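Local structure of transcription factor GAMBIF1 (Anopheles gambiae, 1BVO) at residues Pro70-Cys84 with Ser94-Lys106. The protein probably activates RNA polymerase II transcription by binding specific DNA sequences, the piece described being the Rel specificity domain of this Dorsal homologue bound to DNA. Residues are numbered along the deposited sequence; the frame is centred on the assembly and turned at random.
With nucleotides of chain B; nucleotides of chain A.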
loop_
_atom_site.group_PDB
_atom_site.type_symbol
_atom_site.label_atom_id
_atom_site.label_comp_id
_atom_site.label_asym_id
_atom_site.label_seq_id
_atom_site.Cartn_x
_atom_site.Cartn_y
_atom_site.Cartn_z
ATOM N N PRO C 70 -15.440 -7.970 -6.357
ATOM C CA PRO C 70 -15.174 -6.742 -5.585
ATOM C C PRO C 70 -15.029 -5.461 -6.397
ATOM O O PRO C 70 -15.535 -4.409 -6.003
ATOM C CB PRO C 70 -13.879 -7.076 -4.834
ATOM C CG PRO C 70 -13.248 -8.141 -5.692
ATOM C CD PRO C 70 -14.444 -9.003 -6.028
ATOM N N HIS C 71 -14.344 -5.560 -7.531
ATOM C CA HIS C 71 -14.121 -4.393 -8.368
ATOM C C HIS C 71 -15.356 -3.532 -8.665
ATOM O O HIS C 71 -16.463 -4.049 -8.848
ATOM C CB HIS C 71 -13.357 -4.803 -9.617
ATOM C CG HIS C 71 -11.960 -5.254 -9.329
ATOM N ND1 HIS C 71 -11.133 -5.776 -10.283
ATOM C CD2 HIS C 71 -11.242 -5.206 -8.180
ATOM C CE1 HIS C 71 -9.936 -6.024 -9.748
ATOM N NE2 HIS C 71 -9.985 -5.682 -8.475
ATOM N N ASN C 72 -15.169 -2.215 -8.579
ATOM C CA ASN C 72 -16.248 -1.264 -8.813
ATOM C C ASN C 72 -16.211 -0.759 -10.240
ATOM O O ASN C 72 -15.130 -0.645 -10.844
ATOM C CB ASN C 72 -16.118 -0.065 -7.874
ATOM C CG ASN C 72 -16.057 -0.461 -6.424
ATOM O OD1 ASN C 72 -16.847 -1.286 -5.946
ATOM N ND2 ASN C 72 -15.094 0.101 -5.714
ATOM N N LEU C 73 -17.389 -0.484 -10.782
ATOM C CA LEU C 73 -17.488 0.063 -12.116
ATOM C C LEU C 73 -17.771 1.531 -11.928
ATOM O O LEU C 73 -18.651 1.901 -11.155
ATOM C CB LEU C 73 -18.639 -0.555 -12.882
ATOM C CG LEU C 73 -18.355 -1.922 -13.482
ATOM C CD1 LEU C 73 -19.542 -2.372 -14.323
ATOM C CD2 LEU C 73 -17.112 -1.844 -14.342
ATOM N N VAL C 74 -16.962 2.373 -12.543
ATOM C CA VAL C 74 -17.179 3.795 -12.422
ATOM C C VAL C 74 -17.421 4.294 -13.833
ATOM O O VAL C 74 -17.014 3.649 -14.798
ATOM C CB VAL C 74 -15.974 4.473 -11.742
ATOM C CG1 VAL C 74 -15.813 3.929 -10.324
ATOM C CG2 VAL C 74 -14.714 4.244 -12.537
ATOM N N GLY C 75 -18.109 5.416 -13.964
ATOM C CA GLY C 75 -18.398 5.939 -15.286
ATOM C C GLY C 75 -19.271 7.176 -15.195
ATOM O O GLY C 75 -20.213 7.220 -14.394
ATOM N N LYS C 76 -18.973 8.169 -16.027
ATOM C CA LYS C 76 -19.716 9.428 -16.049
ATOM C C LYS C 76 -21.205 9.123 -16.050
ATOM O O LYS C 76 -21.988 9.854 -15.442
ATOM C CB LYS C 76 -19.367 10.223 -17.319
ATOM C CG LYS C 76 -19.185 11.724 -17.152
ATOM C CD LYS C 76 -17.758 12.140 -17.529
ATOM C CE LYS C 76 -17.448 11.833 -19.001
ATOM N NZ LYS C 76 -16.153 11.071 -19.231
ATOM N N GLU C 77 -21.579 7.992 -16.646
ATOM C CA GLU C 77 -22.987 7.643 -16.739
ATOM C C GLU C 77 -23.561 6.475 -15.898
ATOM O O GLU C 77 -23.280 5.290 -16.152
ATOM C CB GLU C 77 -23.350 7.504 -18.231
ATOM C CG GLU C 77 -24.846 7.436 -18.573
ATOM C CD GLU C 77 -25.673 8.603 -18.041
ATOM O OE1 GLU C 77 -25.391 9.781 -18.366
ATOM O OE2 GLU C 77 -26.658 8.322 -17.320
ATOM N N GLY C 78 -24.319 6.864 -14.862
ATOM C CA GLY C 78 -25.037 5.939 -13.978
ATOM C C GLY C 78 -24.399 5.113 -12.875
ATOM O O GLY C 78 -25.090 4.396 -12.145
ATOM N N CYS C 79 -23.095 5.261 -12.697
ATOM C CA CYS C 79 -22.314 4.517 -11.725
ATOM C C CYS C 79 -22.325 5.067 -10.309
ATOM O O CYS C 79 -21.831 6.165 -10.044
ATOM C CB CYS C 79 -20.880 4.383 -12.238
ATOM S SG CYS C 79 -20.736 3.296 -13.675
ATOM N N LYS C 80 -22.861 4.271 -9.393
ATOM C CA LYS C 80 -22.954 4.609 -7.977
ATOM C C LYS C 80 -22.693 3.334 -7.167
ATOM O O LYS C 80 -23.282 2.281 -7.430
ATOM C CB LYS C 80 -24.346 5.177 -7.655
ATOM C CG LYS C 80 -24.661 5.285 -6.149
ATOM C CD LYS C 80 -25.995 5.982 -5.834
ATOM C CE LYS C 80 -25.824 7.510 -5.701
ATOM N NZ LYS C 80 -26.725 8.102 -4.647
ATOM N N LYS C 81 -21.786 3.438 -6.197
ATOM C CA LYS C 81 -21.420 2.316 -5.342
ATOM C C LYS C 81 -20.885 1.122 -6.153
ATOM O O LYS C 81 -21.234 -0.038 -5.899
ATOM C CB LYS C 81 -22.603 1.929 -4.440
ATOM C CG LYS C 81 -22.717 2.740 -3.159
ATOM C CD LYS C 81 -22.624 1.804 -1.952
ATOM C CE LYS C 81 -22.788 2.507 -0.601
ATOM N NZ LYS C 81 -21.536 3.146 -0.095
ATOM N N GLY C 82 -20.024 1.430 -7.123
ATOM C CA GLY C 82 -19.401 0.419 -7.965
ATOM C C GLY C 82 -20.343 -0.292 -8.907
ATOM O O GLY C 82 -19.939 -1.104 -9.750
ATOM N N VAL C 83 -21.615 0.006 -8.741
ATOM C CA VAL C 83 -22.646 -0.576 -9.548
ATOM C C VAL C 83 -23.083 0.525 -10.444
ATOM O O VAL C 83 -23.150 1.683 -10.052
ATOM C CB VAL C 83 -23.781 -1.052 -8.688
ATOM C CG1 VAL C 83 -25.028 -1.290 -9.518
ATOM C CG2 VAL C 83 -23.359 -2.331 -7.995
ATOM N N CYS C 84 -23.434 0.159 -11.653
ATOM C CA CYS C 84 -23.800 1.150 -12.615
ATOM C C CYS C 84 -25.154 0.832 -13.222
ATOM O O CYS C 84 -25.317 -0.179 -13.891
ATOM C CB CYS C 84 -22.685 1.190 -13.644
ATOM S SG CYS C 84 -22.993 2.200 -15.013
ATOM N N SER C 94 -31.756 -0.802 -27.083
ATOM C CA SER C 94 -30.319 -1.028 -26.993
ATOM C C SER C 94 -29.624 0.066 -26.213
ATOM O O SER C 94 -30.130 1.190 -26.087
ATOM C CB SER C 94 -29.700 -1.104 -28.389
ATOM O OG SER C 94 -30.645 -0.797 -29.393
ATOM N N TYR C 95 -28.441 -0.260 -25.721
ATOM C CA TYR C 95 -27.665 0.695 -24.976
ATOM C C TYR C 95 -26.253 0.343 -25.295
ATOM O O TYR C 95 -25.916 -0.827 -25.471
ATOM C CB TYR C 95 -27.914 0.608 -23.469
ATOM C CG TYR C 95 -27.416 1.810 -22.724
ATOM C CD1 TYR C 95 -26.065 1.951 -22.416
ATOM C CD2 TYR C 95 -28.289 2.833 -22.342
ATOM C CE1 TYR C 95 -25.589 3.073 -21.755
ATOM C CE2 TYR C 95 -27.833 3.959 -21.680
ATOM C CZ TYR C 95 -26.478 4.073 -21.388
ATOM O OH TYR C 95 -25.992 5.175 -20.729
ATOM N N THR C 96 -25.431 1.367 -25.369
ATOM C CA THR C 96 -24.045 1.197 -25.691
ATOM C C THR C 96 -23.311 1.885 -24.549
ATOM O O THR C 96 -23.611 3.040 -24.213
ATOM C CB THR C 96 -23.825 1.818 -27.078
ATOM O OG1 THR C 96 -24.553 1.038 -28.044
ATOM C CG2 THR C 96 -22.370 1.858 -27.458
ATOM N N PHE C 97 -22.469 1.117 -23.856
ATOM C CA PHE C 97 -21.720 1.636 -22.726
ATOM C C PHE C 97 -20.456 2.286 -23.232
ATOM O O PHE C 97 -19.461 1.610 -23.482
ATOM C CB PHE C 97 -21.417 0.522 -21.734
ATOM C CG PHE C 97 -22.646 -0.115 -21.178
ATOM C CD1 PHE C 97 -23.257 -1.179 -21.831
ATOM C CD2 PHE C 97 -23.247 0.418 -20.048
ATOM C CE1 PHE C 97 -24.452 -1.709 -21.359
ATOM C CE2 PHE C 97 -24.442 -0.104 -19.563
ATOM C CZ PHE C 97 -25.048 -1.165 -20.224
ATOM N N ASN C 98 -20.494 3.602 -23.387
ATOM C CA ASN C 98 -19.342 4.319 -23.894
ATOM C C ASN C 98 -18.432 4.847 -22.787
ATOM O O ASN C 98 -17.291 5.231 -23.056
ATOM C CB ASN C 98 -19.788 5.444 -24.813
ATOM C CG ASN C 98 -20.831 6.296 -24.175
ATOM O OD1 ASN C 98 -20.515 7.296 -23.538
ATOM N ND2 ASN C 98 -22.074 5.838 -24.223
ATOM N N ASN C 99 -18.939 4.897 -21.555
ATOM C CA ASN C 99 -18.120 5.330 -20.416
ATOM C C ASN C 99 -18.361 4.354 -19.270
ATOM O O ASN C 99 -19.261 4.549 -18.449
ATOM C CB ASN C 99 -18.403 6.782 -19.989
ATOM C CG ASN C 99 -17.227 7.410 -19.193
ATOM O OD1 ASN C 99 -17.420 8.357 -18.426
ATOM N ND2 ASN C 99 -16.020 6.916 -19.406
ATOM N N LEU C 100 -17.636 3.238 -19.328
ATOM C CA LEU C 100 -17.696 2.164 -18.337
ATOM C C LEU C 100 -16.241 1.819 -18.012
ATOM O O LEU C 100 -15.496 1.316 -18.871
ATOM C CB LEU C 100 -18.403 0.929 -18.923
ATOM C CG LEU C 100 -19.156 -0.053 -18.008
ATOM C CD1 LEU C 100 -20.286 0.664 -17.295
ATOM C CD2 LEU C 100 -19.698 -1.180 -18.860
ATOM N N GLY C 101 -15.820 2.147 -16.797
ATOM C CA GLY C 101 -14.455 1.884 -16.385
ATOM C C GLY C 101 -14.403 0.933 -15.203
ATOM O O GLY C 101 -15.375 0.806 -14.448
ATOM N N ILE C 102 -13.242 0.313 -15.007
ATOM C CA ILE C 102 -13.104 -0.647 -13.932
ATOM C C ILE C 102 -12.093 -0.159 -12.923
ATOM O O ILE C 102 -10.935 0.118 -13.258
ATOM C CB ILE C 102 -12.757 -2.024 -14.510
ATOM C CG1 ILE C 102 -13.866 -2.434 -15.470
ATOM C CG2 ILE C 102 -12.642 -3.064 -13.411
ATOM C CD1 ILE C 102 -13.525 -3.604 -16.315
ATOM N N GLN C 103 -12.586 0.063 -11.712
ATOM C CA GLN C 103 -11.756 0.522 -10.614
ATOM C C GLN C 103 -11.523 -0.673 -9.716
ATOM O O GLN C 103 -12.439 -1.189 -9.065
ATOM C CB GLN C 103 -12.441 1.640 -9.842
ATOM C CG GLN C 103 -11.496 2.487 -9.019
ATOM C CD GLN C 103 -12.068 3.857 -8.720
ATOM O OE1 GLN C 103 -12.763 4.041 -7.716
ATOM N NE2 GLN C 103 -11.791 4.829 -9.600
ATOM N N CYS C 104 -10.287 -1.133 -9.707
ATOM C CA CYS C 104 -9.929 -2.297 -8.939
ATOM C C CYS C 104 -9.672 -2.069 -7.474
ATOM O O CYS C 104 -8.891 -1.208 -7.072
ATOM C CB CYS C 104 -8.705 -2.959 -9.541
ATOM S SG CYS C 104 -7.359 -1.815 -9.653
ATOM N N VAL C 105 -10.335 -2.890 -6.678
ATOM C CA VAL C 105 -10.148 -2.856 -5.254
ATOM C C VAL C 105 -8.901 -3.683 -5.061
ATOM O O VAL C 105 -8.703 -4.674 -5.763
ATOM C CB VAL C 105 -11.230 -3.615 -4.527
ATOM C CG1 VAL C 105 -11.372 -3.073 -3.145
ATOM C CG2 VAL C 105 -12.535 -3.565 -5.279
ATOM N N LYS C 106 -8.101 -3.317 -4.071
ATOM C CA LYS C 106 -6.867 -4.035 -3.744
ATOM C C LYS C 106 -7.195 -5.038 -2.614
ATOM O O LYS C 106 -8.146 -4.814 -1.851
ATOM C CB LYS C 106 -5.793 -3.027 -3.314
ATOM C CG LYS C 106 -6.230 -2.051 -2.240
ATOM C CD LYS C 106 -5.091 -1.134 -1.798
ATOM C CE LYS C 106 -5.471 -0.411 -0.489
ATOM N NZ LYS C 106 -4.291 0.169 0.216
ATOM P P DA B 9 -3.306 -5.171 -4.800
ATOM O OP1 DA B 9 -3.957 -5.504 -3.504
ATOM O OP2 DA B 9 -4.037 -5.396 -6.070
ATOM O "O5'" DA B 9 -2.698 -3.717 -4.690
ATOM C "C5'" DA B 9 -1.995 -3.392 -3.507
ATOM C "C4'" DA B 9 -1.269 -2.078 -3.669
ATOM O "O4'" DA B 9 -0.240 -2.211 -4.667
ATOM C "C3'" DA B 9 -2.128 -0.884 -4.061
ATOM O "O3'" DA B 9 -1.975 0.085 -3.017
ATOM C "C2'" DA B 9 -1.552 -0.439 -5.408
ATOM C "C1'" DA B 9 -0.149 -1.031 -5.442
ATOM N N9 DA B 9 0.341 -1.437 -6.758
ATOM C C8 DA B 9 -0.299 -2.233 -7.678
ATOM N N7 DA B 9 0.409 -2.459 -8.765
ATOM C C5 DA B 9 1.585 -1.755 -8.538
ATOM C C6 DA B 9 2.742 -1.586 -9.318
ATOM N N6 DA B 9 2.895 -2.131 -10.525
ATOM N N1 DA B 9 3.727 -0.837 -8.814
ATOM C C2 DA B 9 3.556 -0.277 -7.598
ATOM N N3 DA B 9 2.516 -0.357 -6.785
ATOM C C4 DA B 9 1.556 -1.118 -7.310
ATOM P P DT A 9 -3.182 -5.169 -4.845
ATOM O OP1 DT A 9 -3.891 -5.555 -3.605
ATOM O OP2 DT A 9 -3.859 -5.336 -6.149
ATOM O "O5'" DT A 9 -2.683 -3.677 -4.650
ATOM C "C5'" DT A 9 -1.835 -3.383 -3.555
ATOM C "C4'" DT A 9 -1.132 -2.066 -3.747
ATOM O "O4'" DT A 9 -0.085 -2.160 -4.746
ATOM C "C3'" DT A 9 -2.008 -0.880 -4.134
ATOM O "O3'" DT A 9 -1.862 0.083 -3.095
ATOM C "C2'" DT A 9 -1.429 -0.422 -5.475
ATOM C "C1'" DT A 9 0.007 -0.922 -5.422
ATOM N N1 DT A 9 0.731 -1.157 -6.712
ATOM C C2 DT A 9 1.984 -0.569 -6.898
ATOM O O2 DT A 9 2.498 0.192 -6.098
ATOM N N3 DT A 9 2.608 -0.893 -8.072
ATOM C C4 DT A 9 2.125 -1.702 -9.072
ATOM O O4 DT A 9 2.826 -1.925 -10.071
ATOM C C5 DT A 9 0.797 -2.237 -8.842
ATOM C C7 DT A 9 0.158 -3.076 -9.908
ATOM C C6 DT A 9 0.184 -1.949 -7.684
ATOM P P DT A 10 -2.728 1.430 -3.109
ATOM O OP1 DT A 10 -3.260 1.637 -1.739
ATOM O OP2 DT A 10 -3.666 1.416 -4.256
ATOM O "O5'" DT A 10 -1.601 2.510 -3.359
ATOM C "C5'" DT A 10 -0.613 2.242 -4.331
ATOM C "C4'" DT A 10 0.522 3.213 -4.198
ATOM O "O4'" DT A 10 1.511 2.829 -5.171
ATOM C "C3'" DT A 10 0.155 4.662 -4.513
ATOM O "O3'" DT A 10 0.829 5.515 -3.587
ATOM C "C2'" DT A 10 0.544 4.837 -5.977
ATOM C "C1'" DT A 10 1.595 3.768 -6.233
ATOM N N1 DT A 10 1.379 3.016 -7.482
ATOM C C2 DT A 10 2.434 2.860 -8.369
ATOM O O2 DT A 10 3.541 3.345 -8.182
ATOM N N3 DT A 10 2.140 2.113 -9.491
ATOM C C4 DT A 10 0.927 1.529 -9.809
ATOM O O4 DT A 10 0.814 0.876 -10.854
ATOM C C5 DT A 10 -0.135 1.750 -8.843
ATOM C C7 DT A 10 -1.483 1.168 -9.112
ATOM C C6 DT A 10 0.139 2.470 -7.744
HETATM O O HOH W 1 -7.147 -5.431 -7.480
#
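A two-stranded antiparallel sheet pairs Asn72-Val74 with Gly101-Ile102-Gln103. Asn72 and Gln103 bond to each other in both directions, the amide N of Gln103 reaching Asn72 O at 2.8 Å, and Val74 and Gly101 do the same, Gly101 N lying 2.8 Å from Val74 O. Between them Leu73 and Ile102 form the non-hydrogen-bonded pair: their side chains run side by side the same way, with Leu73 CD2 3.5 Å from Ile102 CG1, on the face that meets Leu145 and Val143 of strand 142-152. On the other face Val74 crosses the extended Gln103 at about a right angle, its CG1 against the amide end.

This small sheet lies against the immunoglobulin-like sandwich of the Rel homology DNA-binding domain. At its DNA end, His71 carries CG anti to the carbonyl carbon (chi1 -67°), which brings the ring against Cys104; Cys104 CB sits over one face, 3.4 Å from the ring centroid, a CH-pi contact. Val105 O lies at the ring edge, in plane, and takes a weak bond from His71 NE2. Next along, Lys106 stretches out to the DNA, its NZ 2.7 Å from OP1 of DT10 of chain A in one of two overlapping DNA copies.

At the far end Lys76 curls round the side-chain carbonyl of Asn99: its backbone N (2.9 Å) and NZ (3.1 Å) reach OD1 from opposite faces of the amide plane, while Asn99 ND2 bonds to Ser27 OG. On the Leu73 side, Leu100 CD1 comes within 3.9 Å of Cys84 SG, half of the disulfide with Cys79, whose sulfurs are modelled rather far apart.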